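Local coordinates for protein Cys-Gly metallodipeptidase DUG1 (Saccharomyces cerevisiae, PDB 4G1P) that hydrolyses dipeptides, preferring Cys-Gly, as a dinuclear metallopeptidase, and serves as the catalytic subunit of the complex that degrades glutathione in yeast, at residues Lys62-Gly67 / Asp179-Lys184; Leu98-Tyr103 / Ser173-Leu178; Gly169-Gly174 / Ser422-Leu427. All coordinates share one frame; numbering follows the deposited sequence.

From the N terminus, K62-G67 ends the edge strand of the six-stranded sheet, and L98-Y103 follows as a strand of its interior. The chain next reaches the loop G169-K177, leading into helix 178-185; its first half belongs to contact 3 and its second to contact 2, with S173 and G174 common to both. Contact 2 thereby closes a loop back to L98-Y103; the helical residues D179-K184 then close the wider loop of contact 1, which encloses that of contact 2. Contact 3 closes its own long loop when S422-L427 returns to G169-G174, and so crosses contact 1. Together they tie sheet, covering helix and metal-site loop to the segment returning from the second sheet.

Contact 1 (Lys62-Gly67 / Asp179-Lys184); sequences KMVDLG and DELIKK
V64 turns its CG1 anti to the backbone N (chi1 179°), and L181 does the same with its CG (chi1 -179°), which lets the two branched side chains reach into the space between strand and helix. L66 adopts the other common choice: its CG lies anti to the carbonyl carbon, and CD1 thereby comes up to the same leucine. L181 is the shared partner. Its CD2 touches V64 CG1 at 3.9 Å and L66 CD1 at 4.0 Å, while its second methyl, CD1, also lies 4.0 Å from V64 CG1. V64 and L181 meet at a slant, whereas L66 lies across L181 at roughly a right angle, so the leucine fork is met by one side chain from the strand and one from the turn after it. The contact is purely apolar, and V83 of the neighbouring strand adds to it by touching both L66 and L181.

Residue types follow the two environments. Valine suits a strand whose side chain faces a helix, and leucine gives the helix a long, forked apolar end. L66 also packs on L80 and K177, and a leucine suits this turn because its two methyls can serve more than one neighbour. M63, alternating with V64, packs instead on A46 and S50 of helix 39-55. Edge strand 61-64 thus has helices on both faces, the layered alpha/beta/alpha packing of the M20 catalytic domain.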
ATOM      1  N   LYS A  62     -16.615 -25.128  25.210  1.00 27.76           N
ATOM      2  CA  LYS A  62     -15.951 -24.037  25.901  1.00 28.42           C
ATOM      3  C   LYS A  62     -15.392 -22.998  24.924  1.00 30.86           C
ATOM      4  O   LYS A  62     -14.532 -23.296  24.094  1.00 30.11           O
ATOM      5  CB  LYS A  62     -14.843 -24.570  26.820  1.00 27.46           C
ATOM      6  CG  LYS A  62     -15.334 -25.254  28.103  1.00 33.02           C
ATOM      7  CD  LYS A  62     -14.160 -25.542  29.068  1.00 42.68           C
ATOM      8  CE  LYS A  62     -13.250 -24.304  29.264  1.00 45.87           C
ATOM      9  NZ  LYS A  62     -12.024 -24.546  30.112  1.00 49.77           N
ATOM     10  N   MET A  63     -15.897 -21.774  25.031  1.00 29.64           N
ATOM     11  CA  MET A  63     -15.361 -20.660  24.275  1.00 27.15           C
ATOM     12  C   MET A  63     -14.242 -20.027  25.084  1.00 28.31           C
ATOM     13  O   MET A  63     -14.475 -19.151  25.916  1.00 30.13           O
ATOM     14  CB  MET A  63     -16.467 -19.653  24.005  1.00 24.94           C
ATOM     15  CG  MET A  63     -17.727 -20.321  23.500  1.00 32.86           C
ATOM     16  SD  MET A  63     -17.492 -21.242  21.953  1.00 50.93           S
ATOM     17  CE  MET A  63     -17.640 -19.929  20.733  1.00 25.07           C
ATOM     18  N   VAL A  64     -13.022 -20.481  24.850  1.00 24.16           N
ATOM     19  CA  VAL A  64     -11.920 -20.099  25.712  1.00 23.34           C
ATOM     20  C   VAL A  64     -11.348 -18.747  25.321  1.00 23.75           C
ATOM     21  O   VAL A  64     -11.004 -18.531  24.167  1.00 24.85           O
ATOM     22  CB  VAL A  64     -10.818 -21.156  25.665  1.00 22.78           C
ATOM     23  CG1 VAL A  64      -9.654 -20.747  26.542  1.00 20.85           C
ATOM     24  CG2 VAL A  64     -11.383 -22.525  26.070  1.00 21.74           C
ATOM     25  N   ASP A  65     -11.241 -17.845  26.291  1.00 30.22           N
ATOM     26  CA  ASP A  65     -10.721 -16.498  26.065  1.00 26.52           C
ATOM     27  C   ASP A  65      -9.236 -16.464  26.277  1.00 25.20           C
ATOM     28  O   ASP A  65      -8.790 -16.608  27.401  1.00 29.34           O
ATOM     29  CB  ASP A  65     -11.333 -15.555  27.084  1.00 30.06           C
ATOM     30  CG  ASP A  65     -11.192 -14.097  26.708  1.00 36.04           C
ATOM     31  OD1 ASP A  65     -10.103 -13.684  26.250  1.00 34.90           O
ATOM     32  OD2 ASP A  65     -12.187 -13.354  26.885  1.00 37.46           O
ATOM     33  N   LEU A  66      -8.476 -16.270  25.207  1.00 27.44           N
ATOM     34  CA  LEU A  66      -7.027 -16.181  25.305  1.00 27.47           C
ATOM     35  C   LEU A  66      -6.628 -14.906  26.030  1.00 30.70           C
ATOM     36  O   LEU A  66      -5.533 -14.807  26.575  1.00 35.97           O
ATOM     37  CB  LEU A  66      -6.395 -16.205  23.914  1.00 26.46           C
ATOM     38  CG  LEU A  66      -6.197 -17.575  23.269  1.00 31.70           C
ATOM     39  CD1 LEU A  66      -6.561 -18.688  24.237  1.00 25.09           C
ATOM     40  CD2 LEU A  66      -7.006 -17.682  21.986  1.00 24.90           C
ATOM     41  N   GLY A  67      -7.528 -13.931  26.031  1.00 32.70           N
ATOM     42  CA  GLY A  67      -7.272 -12.656  26.668  1.00 33.20           C
ATOM     43  C   GLY A  67      -7.330 -11.505  25.684  1.00 40.87           C
ATOM     44  O   GLY A  67      -8.004 -11.584  24.661  1.00 35.66           O
ATOM     45  N   ASP A 179      -0.635 -21.441  21.670  1.00 35.77           N
ATOM     46  CA  ASP A 179       0.527 -22.132  22.216  1.00 32.05           C
ATOM     47  C   ASP A 179       0.383 -22.394  23.714  1.00 32.60           C
ATOM     48  O   ASP A 179       0.407 -23.541  24.165  1.00 30.02           O
ATOM     49  CB  ASP A 179       1.760 -21.262  21.975  1.00 32.59           C
ATOM     50  CG  ASP A 179       3.051 -22.019  22.146  1.00 48.13           C
ATOM     51  OD1 ASP A 179       3.033 -23.256  21.965  1.00 51.68           O
ATOM     52  OD2 ASP A 179       4.088 -21.382  22.455  1.00 54.34           O
ATOM     53  N   GLU A 180       0.222 -21.318  24.479  1.00 31.88           N
ATOM     54  CA  GLU A 180       0.067 -21.419  25.921  1.00 31.63           C
ATOM     55  C   GLU A 180      -1.141 -22.252  26.306  1.00 34.77           C
ATOM     56  O   GLU A 180      -1.086 -23.034  27.267  1.00 34.39           O
ATOM     57  CB  GLU A 180      -0.056 -20.037  26.542  1.00 33.60           C
ATOM     58  CG  GLU A 180       1.114 -19.135  26.247  1.00 40.50           C
ATOM     59  CD  GLU A 180       0.790 -17.674  26.511  1.00 53.19           C
ATOM     60  OE1 GLU A 180       0.260 -17.368  27.605  1.00 52.03           O
ATOM     61  OE2 GLU A 180       1.058 -16.835  25.620  1.00 53.66           O
ATOM     62  N   LEU A 181      -2.229 -22.091  25.559  1.00 32.28           N
ATOM     63  CA  LEU A 181      -3.461 -22.805  25.873  1.00 30.20           C
ATOM     64  C   LEU A 181      -3.275 -24.315  25.832  1.00 31.06           C
ATOM     65  O   LEU A 181      -3.722 -25.030  26.725  1.00 32.04           O
ATOM     66  CB  LEU A 181      -4.587 -22.398  24.931  1.00 24.90           C
ATOM     67  CG  LEU A 181      -5.889 -23.119  25.275  1.00 26.20           C
ATOM     68  CD1 LEU A 181      -6.242 -22.875  26.735  1.00 25.53           C
ATOM     69  CD2 LEU A 181      -7.027 -22.685  24.360  1.00 27.52           C
ATOM     70  N   ILE A 182      -2.614 -24.792  24.788  1.00 29.85           N
ATOM     71  CA  ILE A 182      -2.413 -26.217  24.613  1.00 30.56           C
ATOM     72  C   ILE A 182      -1.559 -26.775  25.742  1.00 31.05           C
ATOM     73  O   ILE A 182      -1.918 -27.772  26.367  1.00 29.29           O
ATOM     74  CB  ILE A 182      -1.783 -26.493  23.253  1.00 27.84           C
ATOM     75  CG1 ILE A 182      -2.821 -26.236  22.168  1.00 30.35           C
ATOM     76  CG2 ILE A 182      -1.277 -27.909  23.169  1.00 28.17           C
ATOM     77  CD1 ILE A 182      -2.244 -25.584  20.951  1.00 36.68           C
ATOM     78  N   LYS A 183      -0.443 -26.105  26.021  1.00 30.98           N
ATOM     79  CA  LYS A 183       0.443 -26.511  27.104  1.00 30.93           C
ATOM     80  C   LYS A 183      -0.268 -26.471  28.443  1.00 32.96           C
ATOM     81  O   LYS A 183      -0.094 -27.374  29.261  1.00 37.80           O
ATOM     82  CB  LYS A 183       1.672 -25.615  27.168  1.00 25.71           C
ATOM     83  CG  LYS A 183       2.638 -25.812  26.042  1.00 29.48           C
ATOM     84  CD  LYS A 183       3.654 -24.687  26.021  1.00 33.97           C
ATOM     85  CE  LYS A 183       4.635 -24.838  24.877  1.00 36.51           C
ATOM     86  NZ  LYS A 183       5.360 -23.558  24.612  1.00 49.08           N
ATOM     87  N   LYS A 184      -1.063 -25.426  28.662  1.00 30.18           N
ATOM     88  CA  LYS A 184      -1.795 -25.257  29.915  1.00 31.08           C
ATOM     89  C   LYS A 184      -2.836 -26.339  30.081  1.00 33.32           C
ATOM     90  O   LYS A 184      -3.200 -26.708  31.192  1.00 40.40           O
ATOM     91  CB  LYS A 184      -2.496 -23.896  29.959  1.00 38.26           C
ATOM     92  CG  LYS A 184      -3.496 -23.733  31.118  1.00 44.04           C
ATOM     93  CD  LYS A 184      -4.296 -22.436  31.023  1.00 42.54           C
ATOM     94  CE  LYS A 184      -5.062 -22.144  32.303  1.00 35.21           C
ATOM     95  NZ  LYS A 184      -5.038 -20.676  32.576  1.00 44.73           N
TER

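Contact 2 (Leu98-Tyr103 / Ser173-Leu178); sequences LVYGHY and SGSLKL
Y100 and L178 make the close part of this contact: L178 CD2 approaches CE2 of the tyrosine ring obliquely at 3.7 Å. Both side chains point from their backbones toward the opposite segment, and with CG anti to the backbone N (chi1 159° in Y100, 177° in L178) each extends far enough for ring and methyl to meet. A leucine suits this place, the first residue of helix 178-185, because its forked end can press on an aromatic ring while the backbone turns into the helix. I425 also touches the ring, from the same side of its plane.

The hydroxyl end is packed more loosely. Y100 OH and S175 OG stand 4.3 Å apart, too far for a direct bond, and a water bridges them, donating to Y100 OH at 3.1 Å and to S175 OG at 3.3 Å. Both hydroxyls also hydrogen-bond to OE2 of E168, so the buried polar atoms are gathered round one carboxylate oxygen as well as the water. G174, with a positive phi of 85°, lets the loop bend just before this serine.

Further along the strand, H102 is a probable zinc ligand; its ND1 bonds to the carbonyl O of D104, which probably helps to set the turn of its imidazole. Because the water donates to both hydroxyls, their own hydrogens are probably available to E168, making the tyrosine and serine likely donors to its carboxylate.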
ATOM      1  N   LEU A  98      -8.183 -35.662  18.800  1.00 23.36           N
ATOM      2  CA  LEU A  98      -8.339 -34.215  18.813  1.00 21.38           C
ATOM      3  C   LEU A  98      -8.187 -33.707  17.389  1.00 23.35           C
ATOM      4  O   LEU A  98      -7.190 -34.015  16.707  1.00 20.45           O
ATOM      5  CB  LEU A  98      -7.301 -33.565  19.727  1.00 21.84           C
ATOM      6  CG  LEU A  98      -7.196 -32.035  19.707  1.00 21.72           C
ATOM      7  CD1 LEU A  98      -8.552 -31.433  19.890  1.00 26.02           C
ATOM      8  CD2 LEU A  98      -6.300 -31.544  20.811  1.00 19.23           C
ATOM      9  N   VAL A  99      -9.187 -32.954  16.928  1.00 19.30           N
ATOM     10  CA  VAL A  99      -9.071 -32.281  15.639  1.00 17.48           C
ATOM     11  C   VAL A  99      -8.958 -30.779  15.818  1.00 16.97           C
ATOM     12  O   VAL A  99      -9.689 -30.172  16.603  1.00 17.82           O
ATOM     13  CB  VAL A  99     -10.223 -32.627  14.660  1.00 16.50           C
ATOM     14  CG1 VAL A  99     -10.173 -34.095  14.294  1.00 19.21           C
ATOM     15  CG2 VAL A  99     -11.582 -32.256  15.245  1.00 17.03           C
ATOM     16  N   TYR A 100      -8.023 -30.194  15.080  1.00 18.43           N
ATOM     17  CA  TYR A 100      -7.776 -28.757  15.100  1.00 16.04           C
ATOM     18  C   TYR A 100      -7.997 -28.154  13.721  1.00 20.16           C
ATOM     19  O   TYR A 100      -7.681 -28.781  12.696  1.00 19.18           O
ATOM     20  CB  TYR A 100      -6.341 -28.494  15.526  1.00 15.89           C
ATOM     21  CG  TYR A 100      -5.799 -27.145  15.115  1.00 18.88           C
ATOM     22  CD1 TYR A 100      -5.227 -26.948  13.855  1.00 18.46           C
ATOM     23  CD2 TYR A 100      -5.826 -26.075  15.995  1.00 18.03           C
ATOM     24  CE1 TYR A 100      -4.743 -25.724  13.480  1.00 19.04           C
ATOM     25  CE2 TYR A 100      -5.326 -24.851  15.634  1.00 19.07           C
ATOM     26  CZ  TYR A 100      -4.787 -24.680  14.378  1.00 18.83           C
ATOM     27  OH  TYR A 100      -4.290 -23.458  14.027  1.00 18.67           O
ATOM     28  N   GLY A 101      -8.506 -26.923  13.710  1.00 19.21           N
ATOM     29  CA  GLY A 101      -8.666 -26.137  12.499  1.00 15.42           C
ATOM     30  C   GLY A 101      -8.824 -24.673  12.872  1.00 20.07           C
ATOM     31  O   GLY A 101      -8.683 -24.294  14.040  1.00 21.97           O
ATOM     32  N   HIS A 102      -9.125 -23.828  11.899  1.00 15.44           N
ATOM     33  CA  HIS A 102      -9.266 -22.422  12.218  1.00 16.74           C
ATOM     34  C   HIS A 102     -10.381 -21.752  11.453  1.00 17.84           C
ATOM     35  O   HIS A 102     -10.583 -22.001  10.258  1.00 15.33           O
ATOM     36  CB  HIS A 102      -7.942 -21.672  12.044  1.00 18.05           C
ATOM     37  CG  HIS A 102      -7.477 -21.537  10.625  1.00 21.06           C
ATOM     38  ND1 HIS A 102      -7.852 -20.486   9.813  1.00 16.45           N
ATOM     39  CD2 HIS A 102      -6.617 -22.290   9.893  1.00 20.30           C
ATOM     40  CE1 HIS A 102      -7.266 -20.617   8.634  1.00 17.69           C
ATOM     41  NE2 HIS A 102      -6.509 -21.700   8.658  1.00 18.18           N
ATOM     42  N   TYR A 103     -11.101 -20.887  12.155  1.00 16.42           N
ATOM     43  CA  TYR A 103     -12.287 -20.277  11.587  1.00 14.66           C
ATOM     44  C   TYR A 103     -12.119 -18.836  11.114  1.00 16.18           C
ATOM     45  O   TYR A 103     -13.049 -18.277  10.538  1.00 19.05           O
ATOM     46  CB  TYR A 103     -13.451 -20.386  12.553  1.00 12.88           C
ATOM     47  CG  TYR A 103     -13.260 -19.697  13.879  1.00 18.14           C
ATOM     48  CD1 TYR A 103     -13.444 -18.322  14.004  1.00 16.54           C
ATOM     49  CD2 TYR A 103     -12.944 -20.426  15.033  1.00 17.72           C
ATOM     50  CE1 TYR A 103     -13.292 -17.679  15.230  1.00 16.96           C
ATOM     51  CE2 TYR A 103     -12.798 -19.793  16.259  1.00 18.75           C
ATOM     52  CZ  TYR A 103     -12.977 -18.413  16.349  1.00 19.30           C
ATOM     53  OH  TYR A 103     -12.841 -17.768  17.555  1.00 18.44           O
ATOM     54  N   SER A 173      -3.317 -14.776  11.772  1.00 18.00           N
ATOM     55  CA  SER A 173      -2.743 -13.649  12.492  1.00 21.60           C
ATOM     56  C   SER A 173      -1.799 -14.123  13.606  1.00 26.72           C
ATOM     57  O   SER A 173      -1.818 -13.602  14.729  1.00 22.25           O
ATOM     58  CB  SER A 173      -3.858 -12.773  13.076  1.00 19.54           C
ATOM     59  OG  SER A 173      -4.779 -12.370  12.075  1.00 20.79           O
ATOM     60  N   GLY A 174      -0.984 -15.130  13.292  1.00 29.27           N
ATOM     61  CA  GLY A 174       0.038 -15.604  14.211  1.00 23.44           C
ATOM     62  C   GLY A 174      -0.373 -16.633  15.252  1.00 24.75           C
ATOM     63  O   GLY A 174       0.462 -17.035  16.056  1.00 30.48           O
ATOM     64  N   SER A 175      -1.634 -17.063  15.248  1.00 24.13           N
ATOM     65  CA  SER A 175      -2.130 -18.038  16.231  1.00 25.70           C
ATOM     66  C   SER A 175      -1.790 -17.624  17.652  1.00 25.17           C
ATOM     67  O   SER A 175      -1.372 -18.444  18.460  1.00 28.21           O
ATOM     68  CB  SER A 175      -1.565 -19.436  15.961  1.00 24.84           C
ATOM     69  OG  SER A 175      -2.000 -19.930  14.703  1.00 27.55           O
ATOM     70  N   LEU A 176      -1.973 -16.341  17.937  1.00 25.64           N
ATOM     71  CA  LEU A 176      -1.579 -15.746  19.211  1.00 26.72           C
ATOM     72  C   LEU A 176      -2.156 -16.460  20.420  1.00 26.72           C
ATOM     73  O   LEU A 176      -3.359 -16.701  20.487  1.00 25.61           O
ATOM     74  CB  LEU A 176      -1.988 -14.263  19.259  1.00 22.48           C
ATOM     75  CG  LEU A 176      -1.372 -13.368  18.181  1.00 25.84           C
ATOM     76  CD1 LEU A 176      -1.694 -11.874  18.371  1.00 25.72           C
ATOM     77  CD2 LEU A 176       0.109 -13.592  18.109  1.00 19.15           C
ATOM     78  N   LYS A 177      -1.278 -16.785  21.368  1.00 29.39           N
ATOM     79  CA  LYS A 177      -1.656 -17.278  22.697  1.00 31.49           C
ATOM     80  C   LYS A 177      -2.165 -18.728  22.722  1.00 30.36           C
ATOM     81  O   LYS A 177      -2.357 -19.297  23.794  1.00 29.74           O
ATOM     82  CB  LYS A 177      -2.669 -16.330  23.359  1.00 27.20           C
ATOM     83  CG  LYS A 177      -2.221 -14.886  23.408  1.00 33.38           C
ATOM     84  CD  LYS A 177      -1.415 -14.593  24.653  1.00 40.28           C
ATOM     85  CE  LYS A 177      -2.304 -14.561  25.887  1.00 38.92           C
ATOM     86  NZ  LYS A 177      -1.512 -14.557  27.153  1.00 49.32           N
ATOM     87  N   LEU A 178      -2.384 -19.311  21.546  1.00 29.41           N
ATOM     88  CA  LEU A 178      -2.902 -20.676  21.445  1.00 32.18           C
ATOM     89  C   LEU A 178      -1.900 -21.674  22.021  1.00 33.80           C
ATOM     90  O   LEU A 178      -2.272 -22.619  22.736  1.00 28.11           O
ATOM     91  CB  LEU A 178      -3.203 -21.024  19.985  1.00 26.29           C
ATOM     92  CG  LEU A 178      -3.689 -22.450  19.709  1.00 25.09           C
ATOM     93  CD1 LEU A 178      -4.974 -22.777  20.455  1.00 20.35           C
ATOM     94  CD2 LEU A 178      -3.871 -22.652  18.222  1.00 25.35           C
TER
HETATM   95  O   HOH W   1      -1.193 -22.940  13.777  1.00 32.71           O

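Contact 3 (Gly169-Gly174 / Ser422-Leu427); sequences GMEESG and SIPITL. With ZN (zinc ion), chain B; GLY (glycine), chain D; CYS (cysteine), chain E.
E171 and S422 make the nearest approach between the segments, carboxylate oxygen OE2 lying 3.9 Å from S422 O. Apolar packing is loose: E171 OE2 is 4.4 Å from P424 CD, and about as near to the CA of I423. The glutamate chain starts with CG anti to the backbone N (chi1 -156°) and bends sharply at chi2 (-94°), which swings its carboxylate toward the ligand. P424 suits the first corner of the type I turn I423-T426, where its ring fixes phi ahead of helix 426-433.

Metal coordination belongs to E172. Its OE2 binds the zinc ion at 2.1 Å and OE1 more loosely at 2.6 Å; D137, H450 and the N of the bound glycine complete the shell. Q106 also holds OE1. This is the co-catalytic zinc site of M20 peptidases, and the paired glutamates occupy the loop after strand 162-168, facing the segment that returns from the second sheet.

Polar contacts surround the bound peptide, in which glycine C is joined to cysteine N. E171 OE2 stands 3.1 Å from the glycine O. By analogy with its relatives, E171 is probably the proton acceptor. Replacing it with an alanine would probably open a gap between the glycine and P424 and deprive the site of the carboxylate thought to take up the proton. D104 clasps the backbone N-H groups of E171 and E172 with its two carboxylate oxygens, positioning both glutamates. S422 OG hydrogen-bonds to the carbonyl O of R216, while S422 O lies 3.0 Å from the glycine O.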
ATOM      1  N   GLY A 169      -9.295 -18.854  16.076  1.00 21.23           N
ATOM      2  CA  GLY A 169      -9.656 -17.804  15.139  1.00 19.10           C
ATOM      3  C   GLY A 169      -8.562 -16.757  14.978  1.00 22.28           C
ATOM      4  O   GLY A 169      -8.833 -15.592  14.663  1.00 18.29           O
ATOM      5  N   MET A 170      -7.316 -17.171  15.187  1.00 19.00           N
ATOM      6  CA  MET A 170      -6.185 -16.277  14.989  1.00 19.02           C
ATOM      7  C   MET A 170      -5.119 -16.907  14.104  1.00 22.40           C
ATOM      8  O   MET A 170      -3.974 -16.454  14.096  1.00 22.30           O
ATOM      9  CB  MET A 170      -5.561 -15.868  16.331  1.00 21.38           C
ATOM     10  CG  MET A 170      -6.301 -14.761  17.081  1.00 23.12           C
ATOM     11  SD  MET A 170      -6.345 -13.189  16.197  1.00 23.86           S
ATOM     12  CE  MET A 170      -4.731 -12.525  16.546  1.00 27.24           C
ATOM     13  N   GLU A 171      -5.477 -17.946  13.355  1.00 21.25           N
ATOM     14  CA  GLU A 171      -4.460 -18.657  12.576  1.00 23.62           C
ATOM     15  C   GLU A 171      -3.829 -17.770  11.510  1.00 21.63           C
ATOM     16  O   GLU A 171      -2.631 -17.853  11.263  1.00 23.22           O
ATOM     17  CB  GLU A 171      -5.019 -19.930  11.947  1.00 19.80           C
ATOM     18  CG  GLU A 171      -3.977 -20.990  11.618  1.00 24.27           C
ATOM     19  CD  GLU A 171      -3.463 -20.927  10.175  1.00 29.14           C
ATOM     20  OE1 GLU A 171      -3.843 -19.994   9.426  1.00 25.33           O
ATOM     21  OE2 GLU A 171      -2.670 -21.823   9.793  1.00 28.24           O
ATOM     22  N   GLU A 172      -4.634 -16.908  10.900  1.00 18.01           N
ATOM     23  CA  GLU A 172      -4.129 -16.026   9.854  1.00 23.34           C
ATOM     24  C   GLU A 172      -3.441 -14.794  10.450  1.00 20.57           C
ATOM     25  O   GLU A 172      -3.026 -13.893   9.723  1.00 20.65           O
ATOM     26  CB  GLU A 172      -5.262 -15.606   8.900  1.00 21.61           C
ATOM     27  CG  GLU A 172      -6.047 -16.757   8.279  1.00 16.87           C
ATOM     28  CD  GLU A 172      -5.269 -17.482   7.182  1.00 19.95           C
ATOM     29  OE1 GLU A 172      -4.117 -17.092   6.899  1.00 20.53           O
ATOM     30  OE2 GLU A 172      -5.809 -18.447   6.601  1.00 17.97           O
ATOM     31  N   SER A 173      -3.317 -14.776  11.772  1.00 18.00           N
ATOM     32  CA  SER A 173      -2.743 -13.649  12.492  1.00 21.60           C
ATOM     33  C   SER A 173      -1.799 -14.123  13.606  1.00 26.72           C
ATOM     34  O   SER A 173      -1.818 -13.602  14.729  1.00 22.25           O
ATOM     35  CB  SER A 173      -3.858 -12.773  13.076  1.00 19.54           C
ATOM     36  OG  SER A 173      -4.779 -12.370  12.075  1.00 20.79           O
ATOM     37  N   GLY A 174      -0.984 -15.130  13.292  1.00 29.27           N
ATOM     38  CA  GLY A 174       0.038 -15.604  14.211  1.00 23.44           C
ATOM     39  C   GLY A 174      -0.373 -16.633  15.252  1.00 24.75           C
ATOM     40  O   GLY A 174       0.462 -17.035  16.056  1.00 30.48           O
ATOM     41  N   SER A 422       2.601 -23.658   6.277  1.00 23.92           N
ATOM     42  CA  SER A 422       2.868 -23.787   7.698  1.00 21.36           C
ATOM     43  C   SER A 422       1.602 -23.911   8.518  1.00 27.96           C
ATOM     44  O   SER A 422       0.587 -23.292   8.218  1.00 29.21           O
ATOM     45  CB  SER A 422       3.627 -22.570   8.182  1.00 19.46           C
ATOM     46  OG  SER A 422       4.761 -22.387   7.378  1.00 23.95           O
ATOM     47  N   ILE A 423       1.665 -24.717   9.565  1.00 29.57           N
ATOM     48  CA  ILE A 423       0.603 -24.737  10.551  1.00 23.43           C
ATOM     49  C   ILE A 423       1.273 -24.677  11.901  1.00 24.71           C
ATOM     50  O   ILE A 423       1.493 -25.682  12.527  1.00 27.50           O
ATOM     51  CB  ILE A 423      -0.247 -25.989  10.455  1.00 23.80           C
ATOM     52  CG1 ILE A 423      -0.755 -26.180   9.023  1.00 25.45           C
ATOM     53  CG2 ILE A 423      -1.394 -25.898  11.431  1.00 25.85           C
ATOM     54  CD1 ILE A 423      -1.373 -27.546   8.751  1.00 22.05           C
ATOM     55  N   PRO A 424       1.616 -23.470  12.342  1.00 30.05           N
ATOM     56  CA  PRO A 424       2.374 -23.190  13.561  1.00 28.67           C
ATOM     57  C   PRO A 424       2.186 -24.128  14.768  1.00 27.78           C
ATOM     58  O   PRO A 424       3.223 -24.533  15.289  1.00 32.55           O
ATOM     59  CB  PRO A 424       1.939 -21.767  13.893  1.00 27.28           C
ATOM     60  CG  PRO A 424       1.789 -21.149  12.532  1.00 27.62           C
ATOM     61  CD  PRO A 424       1.252 -22.229  11.635  1.00 24.92           C
ATOM     62  N   ILE A 425       0.970 -24.458  15.215  1.00 21.53           N
ATOM     63  CA  ILE A 425       0.849 -25.223  16.473  1.00 26.83           C
ATOM     64  C   ILE A 425       1.045 -26.721  16.356  1.00 26.39           C
ATOM     65  O   ILE A 425       0.982 -27.422  17.370  1.00 27.36           O
ATOM     66  CB  ILE A 425      -0.504 -25.037  17.226  1.00 30.39           C
ATOM     67  CG1 ILE A 425      -1.646 -24.809  16.246  1.00 27.11           C
ATOM     68  CG2 ILE A 425      -0.404 -23.962  18.309  1.00 31.46           C
ATOM     69  CD1 ILE A 425      -1.987 -26.028  15.456  1.00 22.67           C
ATOM     70  N   THR A 426       1.230 -27.206  15.131  1.00 23.87           N
ATOM     71  CA  THR A 426       1.379 -28.624  14.886  1.00 21.43           C
ATOM     72  C   THR A 426       2.441 -29.229  15.822  1.00 25.48           C
ATOM     73  O   THR A 426       2.192 -30.233  16.478  1.00 27.41           O
ATOM     74  CB  THR A 426       1.684 -28.916  13.405  1.00 24.17           C
ATOM     75  OG1 THR A 426       1.886 -30.327  13.221  1.00 26.48           O
ATOM     76  CG2 THR A 426       2.941 -28.188  12.981  1.00 35.33           C
ATOM     77  N   LEU A 427       3.590 -28.576  15.942  1.00 26.76           N
ATOM     78  CA  LEU A 427       4.643 -29.054  16.826  1.00 23.51           C
ATOM     79  C   LEU A 427       4.239 -28.974  18.289  1.00 28.11           C
ATOM     80  O   LEU A 427       4.570 -29.866  19.077  1.00 29.06           O
ATOM     81  CB  LEU A 427       5.920 -28.259  16.611  1.00 23.95           C
ATOM     82  CG  LEU A 427       7.193 -28.836  17.221  1.00 29.67           C
ATOM     83  CD1 LEU A 427       7.341 -30.331  16.921  1.00 26.32           C
ATOM     84  CD2 LEU A 427       8.372 -28.069  16.672  1.00 25.12           C
TER
HETATM   85 ZN    ZN B 501      -4.264 -19.286   5.498  1.00 21.94          ZN
HETATM   86  N   GLY D 503      -2.118 -20.702   5.190  1.00 20.01           N
HETATM   87  CA  GLY D 503      -2.438 -20.349   6.560  1.00 20.23           C
HETATM   88  C   GLY D 503      -1.146 -19.855   7.152  1.00 30.28           C
HETATM   89  O   GLY D 503      -0.506 -20.543   7.942  1.00 32.61           O
HETATM   90  N   CYS E 504      -0.759 -18.655   6.737  1.00 36.02           N
HETATM   91  CA  CYS E 504       0.581 -18.148   6.957  1.00 32.93           C
HETATM   92  C   CYS E 504       1.565 -18.959   6.111  1.00 23.46           C
HETATM   93  O   CYS E 504       1.613 -20.186   6.198  1.00 23.01           O
HETATM   94  CB  CYS E 504       0.936 -18.181   8.445  1.00 31.10           C
HETATM   95  SG  CYS E 504       2.532 -17.528   8.829  1.00 49.16           S